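CYCLIN domain-containing protein (Chaetomium thermophilum, PDB 6Z3U) is the cyclin H-like subunit of the CDK-activating kinase complex, where it probably binds and regulates the activity of its partner cyclin-dependent kinase. Local coordinates at residues Glu86-Leu97 with Ser126-Leu136. Sequence-based numbering, arbitrary orientation.
Sequences ELLLVTFYTAEL and SIMTYPPQEML
L136 packs against the last turn of segment 86-97, its CG 3.8 Å from L97 CB. With its own CG anti to the backbone N (chi1 180°), it lays CD1 against the hydrogen-bonded Y93 O and L97 N pair of the helix backbone, 3.4 Å from Y93 O; the same methyl lies at the edge of the Y93 ring. P132, in the first turn of helix 132-146, approaches that ring obliquely, CB 3.9 Å from Y93 CD2, while F92 CD2 covers one ring face. At the other end I127 fills the angle between V90 and E86: its CG1 meets V90 CG2 at 3.7 Å, and its CB lies as close to E86 CG as the two side chains slide past each other in opposite directions. E86 then extends to S126, whose OG donates a weak bond to OE2 (3.3 Å) and also accepts from M128 N in an ST turn; E86 OE1 is bound by N36 of helix 25-48. Replacing E86 by an alanine is likely to leave S126 OG and the N36 amide without their carboxylate and to open a gap beside I127. The looser side is polar, with Q133 and E96 partly exposed: Q133, bent at chi2 (82°), sets its amide nearly perpendicular to the Y93 ring, and Y93 OH reaches OE1 only weakly, its stronger partner being R354. E96 OE1 stands 3.4 Å from Q133 NE2. In this cyclin-like, all-helical fold the axes of segments 86-97 and 132-136 approach to 10.1 Å and cross at -35°; Y122 of helix 108-124 touches I127 and P132, and helix 343-358 packs on F92 and I127.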
loop_
_atom_site.group_PDB
_atom_site.type_symbol
_atom_site.label_atom_id
_atom_site.label_comp_id
_atom_site.label_asym_id
_atom_site.label_seq_id
_atom_site.Cartn_x
_atom_site.Cartn_y
_atom_site.Cartn_z
ATOM N N GLU A 86 -13.126 -8.275 -27.531
ATOM C CA GLU A 86 -12.224 -8.547 -26.419
ATOM C C GLU A 86 -12.574 -7.664 -25.230
ATOM O O GLU A 86 -12.680 -8.142 -24.095
ATOM C CB GLU A 86 -10.779 -8.326 -26.867
ATOM C CG GLU A 86 -9.778 -9.332 -26.319
ATOM C CD GLU A 86 -8.393 -9.156 -26.915
ATOM O OE1 GLU A 86 -8.195 -9.548 -28.083
ATOM O OE2 GLU A 86 -7.499 -8.638 -26.215
ATOM N N LEU A 87 -12.765 -6.364 -25.480
ATOM C CA LEU A 87 -13.132 -5.434 -24.417
ATOM C C LEU A 87 -14.517 -5.733 -23.860
ATOM O O LEU A 87 -14.793 -5.432 -22.693
ATOM C CB LEU A 87 -13.077 -4.001 -24.947
ATOM C CG LEU A 87 -13.349 -2.860 -23.967
ATOM C CD1 LEU A 87 -12.460 -2.969 -22.745
ATOM C CD2 LEU A 87 -13.143 -1.524 -24.666
ATOM N N LEU A 88 -15.402 -6.306 -24.679
ATOM C CA LEU A 88 -16.751 -6.614 -24.212
ATOM C C LEU A 88 -16.729 -7.713 -23.156
ATOM O O LEU A 88 -17.458 -7.639 -22.161
ATOM C CB LEU A 88 -17.633 -7.016 -25.395
ATOM C CG LEU A 88 -19.132 -6.724 -25.283
ATOM C CD1 LEU A 88 -19.828 -6.985 -26.612
ATOM C CD2 LEU A 88 -19.776 -7.551 -24.186
ATOM N N LEU A 89 -15.901 -8.740 -23.351
ATOM C CA LEU A 89 -15.823 -9.808 -22.361
ATOM C C LEU A 89 -15.185 -9.313 -21.069
ATOM O O LEU A 89 -15.567 -9.746 -19.977
ATOM C CB LEU A 89 -15.042 -10.995 -22.922
ATOM C CG LEU A 89 -15.729 -11.827 -24.009
ATOM C CD1 LEU A 89 -14.867 -13.026 -24.382
ATOM C CD2 LEU A 89 -17.109 -12.284 -23.564
ATOM N N VAL A 90 -14.209 -8.409 -21.172
ATOM C CA VAL A 90 -13.612 -7.837 -19.969
ATOM C C VAL A 90 -14.670 -7.109 -19.152
ATOM O O VAL A 90 -14.720 -7.230 -17.922
ATOM C CB VAL A 90 -12.444 -6.904 -20.339
ATOM C CG1 VAL A 90 -11.961 -6.143 -19.110
ATOM C CG2 VAL A 90 -11.313 -7.699 -20.953
ATOM N N THR A 91 -15.539 -6.350 -19.823
ATOM C CA THR A 91 -16.597 -5.641 -19.114
ATOM C C THR A 91 -17.586 -6.618 -18.492
ATOM O O THR A 91 -18.039 -6.416 -17.359
ATOM C CB THR A 91 -17.312 -4.686 -20.070
ATOM O OG1 THR A 91 -16.344 -3.863 -20.733
ATOM C CG2 THR A 91 -18.289 -3.798 -19.319
ATOM N N PHE A 92 -17.931 -7.682 -19.217
ATOM C CA PHE A 92 -18.866 -8.669 -18.686
ATOM C C PHE A 92 -18.295 -9.349 -17.448
ATOM O O PHE A 92 -18.988 -9.506 -16.436
ATOM C CB PHE A 92 -19.205 -9.697 -19.768
ATOM C CG PHE A 92 -19.940 -10.904 -19.254
ATOM C CD1 PHE A 92 -21.296 -10.843 -18.978
ATOM C CD2 PHE A 92 -19.276 -12.104 -19.060
ATOM C CE1 PHE A 92 -21.973 -11.953 -18.508
ATOM C CE2 PHE A 92 -19.949 -13.217 -18.590
ATOM C CZ PHE A 92 -21.300 -13.141 -18.315
ATOM N N TYR A 93 -17.026 -9.754 -17.507
ATOM C CA TYR A 93 -16.414 -10.459 -16.389
ATOM C C TYR A 93 -16.014 -9.525 -15.256
ATOM O O TYR A 93 -15.871 -9.985 -14.117
ATOM C CB TYR A 93 -15.199 -11.252 -16.876
ATOM C CG TYR A 93 -15.581 -12.513 -17.621
ATOM C CD1 TYR A 93 -16.187 -13.575 -16.961
ATOM C CD2 TYR A 93 -15.346 -12.641 -18.985
ATOM C CE1 TYR A 93 -16.547 -14.727 -17.636
ATOM C CE2 TYR A 93 -15.702 -13.792 -19.670
ATOM C CZ TYR A 93 -16.302 -14.832 -18.987
ATOM O OH TYR A 93 -16.661 -15.983 -19.651
ATOM N N THR A 94 -15.826 -8.233 -15.532
ATOM C CA THR A 94 -15.637 -7.277 -14.445
ATOM C C THR A 94 -16.913 -7.135 -13.621
ATOM O O THR A 94 -16.854 -6.970 -12.397
ATOM C CB THR A 94 -15.207 -5.918 -15.000
ATOM O OG1 THR A 94 -14.041 -6.077 -15.817
ATOM C CG2 THR A 94 -14.890 -4.950 -13.866
ATOM N N ALA A 95 -18.074 -7.186 -14.278
ATOM C CA ALA A 95 -19.335 -7.153 -13.546
ATOM C C ALA A 95 -19.547 -8.444 -12.768
ATOM O O ALA A 95 -20.044 -8.419 -11.637
ATOM C CB ALA A 95 -20.495 -6.908 -14.511
ATOM N N GLU A 96 -19.181 -9.583 -13.361
ATOM C CA GLU A 96 -19.280 -10.851 -12.646
ATOM C C GLU A 96 -18.326 -10.877 -11.460
ATOM O O GLU A 96 -18.656 -11.417 -10.397
ATOM C CB GLU A 96 -18.993 -12.014 -13.596
ATOM C CG GLU A 96 -19.233 -13.391 -12.990
ATOM C CD GLU A 96 -19.141 -14.505 -14.015
ATOM O OE1 GLU A 96 -18.013 -14.853 -14.423
ATOM O OE2 GLU A 96 -20.199 -15.032 -14.418
ATOM N N LEU A 97 -17.135 -10.299 -11.627
ATOM C CA LEU A 97 -16.192 -10.198 -10.519
ATOM C C LEU A 97 -16.804 -9.427 -9.358
ATOM O O LEU A 97 -16.732 -9.861 -8.201
ATOM C CB LEU A 97 -14.904 -9.529 -11.004
ATOM C CG LEU A 97 -13.763 -9.362 -10.002
ATOM C CD1 LEU A 97 -12.423 -9.428 -10.716
ATOM C CD2 LEU A 97 -13.885 -8.048 -9.247
ATOM N N SER A 126 -3.975 -10.094 -23.599
ATOM C CA SER A 126 -5.196 -10.308 -24.357
ATOM C C SER A 126 -6.025 -11.420 -23.735
ATOM O O SER A 126 -5.496 -12.333 -23.096
ATOM C CB SER A 126 -4.877 -10.652 -25.812
ATOM O OG SER A 126 -5.875 -11.508 -26.342
ATOM N N ILE A 127 -7.345 -11.336 -23.928
ATOM C CA ILE A 127 -8.251 -12.367 -23.439
ATOM C C ILE A 127 -8.009 -13.701 -24.131
ATOM O O ILE A 127 -8.343 -14.756 -23.580
ATOM C CB ILE A 127 -9.710 -11.904 -23.629
ATOM C CG1 ILE A 127 -10.058 -10.814 -22.616
ATOM C CG2 ILE A 127 -10.673 -13.074 -23.490
ATOM C CD1 ILE A 127 -10.350 -11.338 -21.225
ATOM N N MET A 128 -7.451 -13.683 -25.342
ATOM C CA MET A 128 -7.148 -14.911 -26.064
ATOM C C MET A 128 -5.897 -15.611 -25.550
ATOM O O MET A 128 -5.595 -16.715 -26.016
ATOM C CB MET A 128 -6.980 -14.608 -27.556
ATOM C CG MET A 128 -8.222 -14.050 -28.211
ATOM S SD MET A 128 -7.994 -13.721 -29.965
ATOM C CE MET A 128 -7.328 -12.061 -29.937
ATOM N N THR A 129 -5.164 -15.001 -24.616
ATOM C CA THR A 129 -3.941 -15.578 -24.070
ATOM C C THR A 129 -4.163 -16.275 -22.732
ATOM O O THR A 129 -3.698 -17.402 -22.539
ATOM C CB THR A 129 -2.872 -14.490 -23.914
ATOM O OG1 THR A 129 -2.849 -13.669 -25.088
ATOM C CG2 THR A 129 -1.500 -15.113 -23.717
ATOM N N TYR A 130 -4.860 -15.626 -21.798
ATOM C CA TYR A 130 -5.109 -16.183 -20.476
ATOM C C TYR A 130 -6.602 -16.178 -20.175
ATOM O O TYR A 130 -7.315 -15.248 -20.574
ATOM C CB TYR A 130 -4.351 -15.393 -19.400
ATOM C CG TYR A 130 -2.853 -15.356 -19.614
ATOM C CD1 TYR A 130 -2.081 -16.502 -19.462
ATOM C CD2 TYR A 130 -2.209 -14.176 -19.967
ATOM C CE1 TYR A 130 -0.709 -16.473 -19.654
ATOM C CE2 TYR A 130 -0.837 -14.138 -20.164
ATOM C CZ TYR A 130 -0.092 -15.289 -20.006
ATOM O OH TYR A 130 1.273 -15.255 -20.201
ATOM N N PRO A 131 -7.101 -17.185 -19.460
ATOM C CA PRO A 131 -8.558 -17.363 -19.326
ATOM C C PRO A 131 -9.171 -16.348 -18.382
ATOM O O PRO A 131 -8.852 -16.331 -17.185
ATOM C CB PRO A 131 -8.688 -18.788 -18.763
ATOM C CG PRO A 131 -7.404 -19.043 -18.058
ATOM C CD PRO A 131 -6.340 -18.218 -18.732
ATOM N N PRO A 132 -10.088 -15.504 -18.871
ATOM C CA PRO A 132 -10.725 -14.531 -17.968
ATOM C C PRO A 132 -11.580 -15.172 -16.890
ATOM O O PRO A 132 -11.761 -14.572 -15.825
ATOM C CB PRO A 132 -11.571 -13.667 -18.916
ATOM C CG PRO A 132 -11.806 -14.523 -20.108
ATOM C CD PRO A 132 -10.578 -15.374 -20.255
ATOM N N GLN A 133 -12.122 -16.366 -17.135
ATOM C CA GLN A 133 -12.914 -17.034 -16.111
ATOM C C GLN A 133 -12.077 -17.322 -14.872
ATOM O O GLN A 133 -12.593 -17.291 -13.750
ATOM C CB GLN A 133 -13.500 -18.332 -16.668
ATOM C CG GLN A 133 -14.578 -18.955 -15.800
ATOM C CD GLN A 133 -15.935 -18.315 -16.020
ATOM O OE1 GLN A 133 -16.408 -18.208 -17.153
ATOM N NE2 GLN A 133 -16.566 -17.876 -14.935
ATOM N N GLU A 134 -10.786 -17.601 -15.056
ATOM C CA GLU A 134 -9.880 -17.890 -13.953
ATOM C C GLU A 134 -9.264 -16.620 -13.372
ATOM O O GLU A 134 -9.232 -16.446 -12.150
ATOM C CB GLU A 134 -8.776 -18.845 -14.419
ATOM C CG GLU A 134 -9.283 -20.194 -14.917
ATOM C CD GLU A 134 -9.981 -20.994 -13.831
ATOM O OE1 GLU A 134 -11.221 -20.888 -13.716
ATOM O OE2 GLU A 134 -9.286 -21.712 -13.079
ATOM N N MET A 135 -8.765 -15.729 -14.233
ATOM C CA MET A 135 -8.191 -14.478 -13.750
ATOM C C MET A 135 -9.182 -13.683 -12.911
ATOM O O MET A 135 -8.763 -12.862 -12.089
ATOM C CB MET A 135 -7.716 -13.626 -14.929
ATOM C CG MET A 135 -6.561 -14.226 -15.724
ATOM S SD MET A 135 -5.052 -14.474 -14.763
ATOM C CE MET A 135 -5.251 -16.182 -14.269
ATOM N N LEU A 136 -10.484 -13.907 -13.097
ATOM C CA LEU A 136 -11.479 -13.243 -12.263
ATOM C C LEU A 136 -11.271 -13.590 -10.793
ATOM O O LEU A 136 -11.240 -12.706 -9.930
ATOM C CB LEU A 136 -12.884 -13.636 -12.727
ATOM C CG LEU A 136 -14.087 -13.058 -11.981
ATOM C CD1 LEU A 136 -15.309 -13.096 -12.885
ATOM C CD2 LEU A 136 -14.370 -13.803 -10.687
#